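Local coordinates for protein 3-hydroxyadipyl-CoA dehydrogenase (Escherichia coli, PDB 3MOG) that catalyses the NAD(+)-dependent oxidation of 3-hydroxyadipyl-CoA to 3-oxoadipyl-CoA, a step in the breakdown of phenylacetate, at residues V343-A357 and K377-W391. Residues are numbered along the deposited sequence; the frame is centred on the assembly and turned at random.
Sequences VIDKMAGKVVTIAAA and KTVLQIADYPGMLIW
The carboxylate of Asp345 takes three backbone N-H groups at the start of helix 390-406. OD1 accepts from Leu389 N, which lies above the carboxylate plane, and through its syn lone pair from Ile390 N at 2.8 Å; OD2 turns its own syn lone pair to Trp391 N at 3.1 Å. With CG anti to the backbone N (chi1 -175°), the short acid reaches the first turn, where its negative charge probably also suits the positive helix end. An asparagine here would probably leave at least one of these N-H groups without an acceptor, since its amide nitrogen cannot replace a carboxylate oxygen. Next door, the Trp391 indole points NE1 at Lys346 O, 2.7 Å away in the ring plane and nearly straight (168°). Met347 lays CE over the face of the five-membered ring, 3.9 Å from the centroid, a CH-pi contact; SD, resting on Ile390 CG2, stands farther above the same ring in a Met-aromatic arrangement. These contacts tie the helix to the turn of the hairpin formed by antiparallel strands 341-345 and 351-356 in the reduced Rossmann-fold domain, where strands 351-356 and 378-381 run parallel as a beta-alpha-beta unit joined by helix 362-373. Their backbones bond from Lys350 O to Ile382 N, and beta-branched residues suit the extended chains. Ile354 packs CG1 on Val379 CG1 at 3.8 Å, on the face covered by helix 362-373; Val351 CG1 meets Leu380 CD1 on the other. On that side Met388, bent at chi2 and chi3, lays its flexible thioether against the hairpin: CE lies on the Ile354-Ala355 backbone, 3.7 Å from Ala355 CB, and CG against Val343 CG1. The small methyl of Ala355 also leaves room for Asp384, whose carboxylate accepts hydrogen bonds from Ala330 N and Gln331 N.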
loop_
_atom_site.group_PDB
_atom_site.type_symbol
_atom_site.label_atom_id
_atom_site.label_comp_id
_atom_site.label_asym_id
_atom_site.label_seq_id
_atom_site.Cartn_x
_atom_site.Cartn_y
_atom_site.Cartn_z
ATOM N N VAL C 343 -0.015 0.973 34.314
ATOM C CA VAL C 343 -0.240 2.007 33.305
ATOM C C VAL C 343 -1.719 2.442 33.320
ATOM O O VAL C 343 -2.610 1.604 33.325
ATOM C CB VAL C 343 0.223 1.536 31.898
ATOM C CG1 VAL C 343 -0.449 2.328 30.791
ATOM C CG2 VAL C 343 1.744 1.659 31.777
ATOM N N ILE C 344 -1.968 3.748 33.359
ATOM C CA ILE C 344 -3.332 4.264 33.358
ATOM C C ILE C 344 -3.630 5.097 32.102
ATOM O O ILE C 344 -2.770 5.804 31.567
ATOM C CB ILE C 344 -3.656 5.056 34.667
ATOM C CG1 ILE C 344 -5.074 5.604 34.660
ATOM C CG2 ILE C 344 -2.685 6.205 34.891
ATOM C CD1 ILE C 344 -5.454 6.319 35.940
ATOM N N ASP C 345 -4.872 4.986 31.654
ATOM C CA ASP C 345 -5.388 5.643 30.479
ATOM C C ASP C 345 -6.592 6.433 30.946
ATOM O O ASP C 345 -7.670 5.866 31.156
ATOM C CB ASP C 345 -5.842 4.553 29.511
ATOM C CG ASP C 345 -6.295 5.083 28.178
ATOM O OD1 ASP C 345 -7.174 4.435 27.562
ATOM O OD2 ASP C 345 -5.764 6.117 27.729
ATOM N N LYS C 346 -6.420 7.739 31.127
ATOM C CA LYS C 346 -7.506 8.556 31.686
ATOM C C LYS C 346 -7.578 9.941 31.084
ATOM O O LYS C 346 -6.549 10.498 30.690
ATOM C CB LYS C 346 -7.392 8.673 33.217
ATOM C CG LYS C 346 -6.132 9.379 33.729
ATOM C CD LYS C 346 -6.323 9.982 35.120
ATOM C CE LYS C 346 -4.980 10.437 35.712
ATOM N NZ LYS C 346 -5.115 11.171 37.008
ATOM N N MET C 347 -8.799 10.476 30.992
ATOM C CA MET C 347 -8.993 11.919 30.790
ATOM C C MET C 347 -9.830 12.504 31.930
ATOM O O MET C 347 -9.454 12.337 33.083
ATOM C CB MET C 347 -9.521 12.254 29.391
ATOM C CG MET C 347 -8.433 12.076 28.305
ATOM S SD MET C 347 -8.943 12.493 26.629
ATOM C CE MET C 347 -7.439 12.136 25.755
ATOM N N ALA C 348 -10.944 13.173 31.635
ATOM C CA ALA C 348 -11.710 13.863 32.690
ATOM C C ALA C 348 -12.809 13.002 33.301
ATOM O O ALA C 348 -13.111 13.124 34.491
ATOM C CB ALA C 348 -12.288 15.174 32.179
ATOM N N GLY C 349 -13.388 12.126 32.482
ATOM C CA GLY C 349 -14.481 11.253 32.905
ATOM C C GLY C 349 -14.118 10.272 34.007
ATOM O O GLY C 349 -12.944 10.067 34.314
ATOM N N LYS C 350 -15.136 9.669 34.608
ATOM C CA LYS C 350 -14.929 8.788 35.752
ATOM C C LYS C 350 -14.381 7.423 35.358
ATOM O O LYS C 350 -13.673 6.791 36.130
ATOM C CB LYS C 350 -16.213 8.654 36.571
ATOM C CG LYS C 350 -16.408 9.803 37.544
ATOM C CD LYS C 350 -17.802 10.396 37.441
ATOM C CE LYS C 350 -17.830 11.803 38.024
ATOM N NZ LYS C 350 -19.050 12.560 37.615
ATOM N N VAL C 351 -14.695 6.977 34.150
ATOM C CA VAL C 351 -14.191 5.695 33.684
ATOM C C VAL C 351 -12.727 5.807 33.285
ATOM O O VAL C 351 -12.340 6.692 32.525
ATOM C CB VAL C 351 -15.090 5.091 32.595
ATOM C CG1 VAL C 351 -14.370 4.001 31.821
ATOM C CG2 VAL C 351 -16.357 4.538 33.244
ATOM N N VAL C 352 -11.925 4.910 33.850
ATOM C CA VAL C 352 -10.479 4.898 33.705
ATOM C C VAL C 352 -10.060 3.458 33.338
ATOM O O VAL C 352 -10.549 2.500 33.957
ATOM C CB VAL C 352 -9.865 5.341 35.058
ATOM C CG1 VAL C 352 -8.534 4.698 35.328
ATOM C CG2 VAL C 352 -9.767 6.849 35.145
ATOM N N THR C 353 -9.198 3.276 32.330
ATOM C CA THR C 353 -8.622 1.936 32.118
ATOM C C THR C 353 -7.182 1.819 32.618
ATOM O O THR C 353 -6.438 2.801 32.650
ATOM C CB THR C 353 -8.806 1.326 30.675
ATOM O OG1 THR C 353 -7.930 1.953 29.734
ATOM C CG2 THR C 353 -10.231 1.434 30.196
ATOM N N ILE C 354 -6.814 0.612 33.051
ATOM C CA ILE C 354 -5.483 0.354 33.607
ATOM C C ILE C 354 -4.939 -0.977 33.105
ATOM O O ILE C 354 -5.694 -1.838 32.664
ATOM C CB ILE C 354 -5.453 0.343 35.183
ATOM C CG1 ILE C 354 -6.144 -0.908 35.745
ATOM C CG2 ILE C 354 -6.047 1.635 35.779
ATOM C CD1 ILE C 354 -5.654 -1.314 37.115
ATOM N N ALA C 355 -3.620 -1.124 33.140
ATOM C CA ALA C 355 -2.999 -2.401 32.838
ATOM C C ALA C 355 -1.847 -2.560 33.777
ATOM O O ALA C 355 -1.086 -1.611 34.002
ATOM C CB ALA C 355 -2.520 -2.469 31.380
ATOM N N ALA C 356 -1.752 -3.755 34.351
ATOM C CA ALA C 356 -0.661 -4.109 35.246
ATOM C C ALA C 356 0.391 -4.830 34.435
ATOM O O ALA C 356 0.055 -5.608 33.542
ATOM C CB ALA C 356 -1.165 -5.023 36.331
ATOM N N ALA C 357 1.660 -4.569 34.726
ATOM C CA ALA C 357 2.723 -5.397 34.180
ATOM C C ALA C 357 2.540 -6.821 34.709
ATOM O O ALA C 357 2.241 -7.014 35.890
ATOM C CB ALA C 357 4.062 -4.848 34.572
ATOM N N LYS C 377 -13.020 7.270 40.723
ATOM C CA LYS C 377 -12.928 6.643 39.414
ATOM C C LYS C 377 -13.410 5.204 39.408
ATOM O O LYS C 377 -13.257 4.483 40.401
ATOM C CB LYS C 377 -11.509 6.780 38.862
ATOM C CG LYS C 377 -11.263 8.184 38.307
ATOM C CD LYS C 377 -9.875 8.699 38.608
ATOM C CE LYS C 377 -9.818 10.210 38.387
ATOM N NZ LYS C 377 -8.553 10.816 38.893
ATOM N N THR C 378 -14.046 4.823 38.299
ATOM C CA THR C 378 -14.355 3.429 37.999
ATOM C C THR C 378 -13.166 2.839 37.242
ATOM O O THR C 378 -12.848 3.279 36.131
ATOM C CB THR C 378 -15.607 3.286 37.110
ATOM O OG1 THR C 378 -16.701 4.022 37.671
ATOM C CG2 THR C 378 -15.991 1.817 36.967
ATOM N N VAL C 379 -12.523 1.852 37.854
ATOM C CA VAL C 379 -11.329 1.219 37.298
ATOM C C VAL C 379 -11.674 -0.023 36.479
ATOM O O VAL C 379 -12.172 -1.005 37.028
ATOM C CB VAL C 379 -10.345 0.811 38.420
ATOM C CG1 VAL C 379 -9.058 0.245 37.836
ATOM C CG2 VAL C 379 -10.043 1.987 39.314
ATOM N N LEU C 380 -11.404 0.026 35.170
ATOM C CA LEU C 380 -11.545 -1.152 34.292
ATOM C C LEU C 380 -10.182 -1.688 33.908
ATOM O O LEU C 380 -9.317 -0.927 33.484
ATOM C CB LEU C 380 -12.316 -0.803 33.023
ATOM C CG LEU C 380 -13.777 -0.390 33.147
ATOM C CD1 LEU C 380 -14.250 0.191 31.849
ATOM C CD2 LEU C 380 -14.649 -1.574 33.531
ATOM N N GLN C 381 -9.980 -2.994 34.053
ATOM C CA GLN C 381 -8.681 -3.587 33.751
ATOM C C GLN C 381 -8.656 -4.245 32.374
ATOM O O GLN C 381 -9.523 -5.070 32.060
ATOM C CB GLN C 381 -8.267 -4.589 34.830
ATOM C CG GLN C 381 -6.792 -4.930 34.781
ATOM C CD GLN C 381 -6.309 -5.746 35.973
ATOM O OE1 GLN C 381 -7.048 -5.988 36.935
ATOM N NE2 GLN C 381 -5.047 -6.161 35.917
ATOM N N ILE C 382 -7.660 -3.880 31.559
ATOM C CA ILE C 382 -7.537 -4.410 30.192
ATOM C C ILE C 382 -6.140 -4.981 29.942
ATOM O O ILE C 382 -5.309 -4.976 30.844
ATOM C CB ILE C 382 -7.890 -3.331 29.135
ATOM C CG1 ILE C 382 -6.891 -2.175 29.163
ATOM C CG2 ILE C 382 -9.314 -2.788 29.360
ATOM C CD1 ILE C 382 -7.150 -1.094 28.078
ATOM N N ALA C 383 -5.869 -5.463 28.727
ATOM C CA ALA C 383 -4.526 -5.949 28.410
ATOM C C ALA C 383 -3.493 -4.803 28.360
ATOM O O ALA C 383 -3.856 -3.634 28.232
ATOM C CB ALA C 383 -4.527 -6.750 27.118
ATOM N N ASP C 384 -2.219 -5.158 28.506
ATOM C CA ASP C 384 -1.098 -4.226 28.498
ATOM C C ASP C 384 -0.789 -3.804 27.047
ATOM O O ASP C 384 0.161 -4.268 26.419
ATOM C CB ASP C 384 0.111 -4.878 29.193
ATOM C CG ASP C 384 1.190 -3.875 29.583
ATOM O OD1 ASP C 384 0.975 -2.650 29.490
ATOM O OD2 ASP C 384 2.276 -4.325 29.994
ATOM N N TYR C 385 -1.625 -2.898 26.556
ATOM C CA TYR C 385 -1.694 -2.507 25.165
ATOM C C TYR C 385 -1.123 -1.088 25.012
ATOM O O TYR C 385 -1.603 -0.161 25.666
ATOM C CB TYR C 385 -3.169 -2.528 24.780
ATOM C CG TYR C 385 -3.520 -2.313 23.330
ATOM C CD1 TYR C 385 -3.050 -3.183 22.323
ATOM C CD2 TYR C 385 -4.400 -1.290 22.966
ATOM C CE1 TYR C 385 -3.421 -3.005 21.002
ATOM C CE2 TYR C 385 -4.776 -1.105 21.638
ATOM C CZ TYR C 385 -4.285 -1.969 20.664
ATOM O OH TYR C 385 -4.654 -1.789 19.354
ATOM N N PRO C 386 -0.092 -0.930 24.162
ATOM C CA PRO C 386 0.572 0.347 23.910
ATOM C C PRO C 386 -0.411 1.480 23.638
ATOM O O PRO C 386 -1.293 1.347 22.793
ATOM C CB PRO C 386 1.416 0.053 22.668
ATOM C CG PRO C 386 1.774 -1.366 22.795
ATOM C CD PRO C 386 0.546 -2.028 23.405
ATOM N N GLY C 387 -0.302 2.570 24.398
ATOM C CA GLY C 387 -1.172 3.718 24.193
ATOM C C GLY C 387 -2.590 3.516 24.699
ATOM O O GLY C 387 -3.383 4.460 24.721
ATOM N N MET C 388 -2.895 2.282 25.106
ATOM C CA MET C 388 -4.205 1.875 25.626
ATOM C C MET C 388 -5.348 2.239 24.673
ATOM O O MET C 388 -5.299 1.859 23.500
ATOM C CB MET C 388 -4.414 2.376 27.071
ATOM C CG MET C 388 -3.308 1.933 28.042
ATOM S SD MET C 388 -3.417 0.198 28.500
ATOM C CE MET C 388 -4.384 0.433 29.972
ATOM N N LEU C 389 -6.346 2.990 25.143
ATOM C CA LEU C 389 -7.579 3.162 24.364
ATOM C C LEU C 389 -7.916 4.606 24.057
ATOM O O LEU C 389 -7.973 5.007 22.891
ATOM C CB LEU C 389 -8.772 2.491 25.069
ATOM C CG LEU C 389 -8.730 0.970 25.247
ATOM C CD1 LEU C 389 -9.988 0.473 25.943
ATOM C CD2 LEU C 389 -8.531 0.239 23.891
ATOM N N ILE C 390 -8.148 5.365 25.116
ATOM C CA ILE C 390 -8.574 6.739 25.034
ATOM C C ILE C 390 -7.469 7.559 24.390
ATOM O O ILE C 390 -7.704 8.198 23.369
ATOM C CB ILE C 390 -8.902 7.283 26.450
ATOM C CG1 ILE C 390 -10.187 6.643 26.988
ATOM C CG2 ILE C 390 -8.988 8.802 26.454
ATOM C CD1 ILE C 390 -10.377 6.819 28.520
ATOM N N TRP C 391 -6.263 7.500 24.965
ATOM C CA TRP C 391 -5.151 8.319 24.495
ATOM C C TRP C 391 -4.716 7.931 23.101
ATOM O O TRP C 391 -4.429 8.804 22.293
ATOM C CB TRP C 391 -3.977 8.351 25.494
ATOM C CG TRP C 391 -4.243 9.371 26.571
ATOM C CD1 TRP C 391 -4.970 9.186 27.718
ATOM C CD2 TRP C 391 -3.850 10.749 26.564
ATOM N NE1 TRP C 391 -5.033 10.360 28.435
ATOM C CE2 TRP C 391 -4.356 11.335 27.750
ATOM C CE3 TRP C 391 -3.110 11.546 25.676
ATOM C CZ2 TRP C 391 -4.150 12.679 28.068
ATOM C CZ3 TRP C 391 -2.897 12.884 25.994
ATOM C CH2 TRP C 391 -3.419 13.438 27.183
HETATM O O HOH W 1 -3.936 -5.646 33.199
#